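Local coordinates for envelope glycoprotein (Bourbon virus, PDB 5ZKX) that probably mediates fusion of the viral envelope with the host membrane as a gp64-like class III fusion glycoprotein, captured here in its postfusion trimeric form, at residues G41-G47 with G144-L150. Residues are numbered along the deposited sequence; the frame is centred on the assembly and turned at random.
Sequences GKNFIIG and GVTNTHL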
# COMPACT_ATOMS: atom_id res chain seq x y z
N GLY A 41 10.94 -16.33 16.81
CA GLY A 41 10.62 -17.74 16.73
C GLY A 41 9.13 -18.00 16.90
O GLY A 41 8.32 -17.09 17.05
N LYS A 42 8.80 -19.29 16.87
CA LYS A 42 7.43 -19.75 17.11
C LYS A 42 7.17 -19.67 18.61
O LYS A 42 7.61 -20.53 19.38
CB LYS A 42 7.23 -21.17 16.59
CG LYS A 42 6.94 -21.25 15.10
CD LYS A 42 6.74 -22.70 14.67
CE LYS A 42 6.44 -22.80 13.19
NZ LYS A 42 6.07 -21.48 12.61
N ASN A 43 6.45 -18.63 19.03
CA ASN A 43 6.23 -18.34 20.44
C ASN A 43 4.75 -18.26 20.79
O ASN A 43 4.42 -17.92 21.93
CB ASN A 43 6.92 -17.02 20.80
CG ASN A 43 6.63 -15.92 19.80
OD1 ASN A 43 5.61 -15.94 19.10
ND2 ASN A 43 7.53 -14.94 19.71
N PHE A 44 3.86 -18.58 19.85
CA PHE A 44 2.43 -18.41 20.03
C PHE A 44 1.73 -19.69 19.61
O PHE A 44 1.95 -20.19 18.50
CB PHE A 44 1.92 -17.23 19.20
CG PHE A 44 0.59 -16.70 19.66
CD1 PHE A 44 0.33 -16.50 21.00
CD2 PHE A 44 -0.39 -16.37 18.73
CE1 PHE A 44 -0.88 -16.00 21.41
CE2 PHE A 44 -1.60 -15.87 19.15
CZ PHE A 44 -1.85 -15.68 20.48
N ILE A 45 0.88 -20.22 20.49
CA ILE A 45 0.10 -21.42 20.22
C ILE A 45 -1.37 -21.07 20.33
O ILE A 45 -1.80 -20.44 21.31
CB ILE A 45 0.46 -22.57 21.17
CG1 ILE A 45 1.98 -22.75 21.25
CG2 ILE A 45 -0.18 -23.87 20.71
CD1 ILE A 45 2.41 -23.97 22.04
N ILE A 46 -2.14 -21.46 19.32
CA ILE A 46 -3.58 -21.25 19.30
C ILE A 46 -4.25 -22.60 19.14
O ILE A 46 -3.90 -23.37 18.24
CB ILE A 46 -4.01 -20.30 18.16
CG1 ILE A 46 -3.22 -18.99 18.23
CG2 ILE A 46 -5.50 -20.01 18.25
CD1 ILE A 46 -3.67 -17.97 17.21
N GLY A 47 -5.20 -22.89 20.02
CA GLY A 47 -5.95 -24.13 19.94
C GLY A 47 -7.42 -23.89 20.18
O GLY A 47 -7.80 -23.13 21.07
N GLY A 144 -8.42 -27.91 16.64
CA GLY A 144 -7.30 -27.50 15.82
C GLY A 144 -6.25 -26.83 16.67
O GLY A 144 -6.53 -26.39 17.79
N VAL A 145 -5.03 -26.77 16.13
CA VAL A 145 -3.90 -26.19 16.84
C VAL A 145 -2.92 -25.65 15.81
O VAL A 145 -2.86 -26.13 14.67
CB VAL A 145 -3.23 -27.22 17.78
CG1 VAL A 145 -2.42 -28.24 16.99
CG2 VAL A 145 -2.36 -26.52 18.82
N THR A 146 -2.15 -24.63 16.20
CA THR A 146 -1.11 -24.09 15.34
C THR A 146 -0.03 -23.44 16.18
O THR A 146 -0.29 -22.88 17.25
CB THR A 146 -1.68 -23.08 14.32
OG1 THR A 146 -0.73 -22.88 13.27
CG2 THR A 146 -2.01 -21.75 14.98
N ASN A 147 1.21 -23.54 15.70
CA ASN A 147 2.38 -22.88 16.28
C ASN A 147 2.83 -21.78 15.32
O ASN A 147 3.27 -22.08 14.20
CB ASN A 147 3.52 -23.87 16.51
CG ASN A 147 3.24 -24.84 17.63
OD1 ASN A 147 3.23 -24.47 18.81
ND2 ASN A 147 3.02 -26.10 17.28
N THR A 148 2.73 -20.53 15.75
CA THR A 148 3.11 -19.39 14.92
C THR A 148 4.00 -18.44 15.71
O THR A 148 4.29 -18.65 16.89
CB THR A 148 1.88 -18.64 14.39
OG1 THR A 148 1.20 -17.99 15.48
CG2 THR A 148 0.92 -19.58 13.68
N HIS A 149 4.45 -17.39 15.03
CA HIS A 149 5.23 -16.32 15.63
C HIS A 149 4.33 -15.11 15.82
O HIS A 149 3.66 -14.68 14.87
CB HIS A 149 6.43 -15.98 14.75
CG HIS A 149 6.98 -14.60 14.97
ND1 HIS A 149 7.97 -14.34 15.89
CD2 HIS A 149 6.70 -13.42 14.37
CE1 HIS A 149 8.26 -13.05 15.86
NE2 HIS A 149 7.51 -12.47 14.95
N LEU A 150 4.30 -14.57 17.03
CA LEU A 150 3.47 -13.41 17.34
C LEU A 150 4.35 -12.18 17.50
O LEU A 150 5.35 -12.20 18.22
CB LEU A 150 2.66 -13.64 18.62
CG LEU A 150 1.74 -12.47 18.98
CD1 LEU A 150 0.70 -12.24 17.89
CD2 LEU A 150 1.07 -12.68 20.33
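Residues 41-47 and 144-150 form an antiparallel β-ladder that ends in a classic β bulge, joining the start of the long strand 44-58 to the end of strand 134-148. Two hydrogen-bonded pairs define the register. Ile46 N donates to Thr146 O (3.1 Å) and Thr146 N to Ile46 O (3.0 Å), while Phe44 N reaches Thr148 O (3.0 Å) and Thr148 N returns to Phe44 O (2.9 Å). At the bulge Asn43 and Phe44 both face Thr148, and Asn43 N adds a weak bond to Thr148 O (3.0 Å). At and beyond the bulge, side-chain-to-backbone bonds replace the ladder: Asn43 OD1 accepts from Leu150 N at 2.8 Å, Asn43 ND2 is held by Asp39, and His149 ND1 donates to Gly41 O at 3.0 Å. Phe44, Ile46, Thr146 and Thr148 share one face of the sheet, where helix 422-437 packs on Ile46 and both threonines; here Leu150 CD2 sits 3.9 Å from the Phe44 ring centroid in a CH-pi contact. On the other face Ile45 CG2 meets Val145 CG2 at 3.9 Å, both residues touching Leu82 of helix 79-88, and Asn147 ND2 bonds to Gly86 O. On its other edge strand 44-58 hydrogen-bonds through Ile45 and Gly47 to Leu191 and Ser189, so it is interior to the sheet. Backbone bonding thus sets the strand register, whereas Asn43 and His149 side chains satisfy backbone groups where the regular ladder gives way.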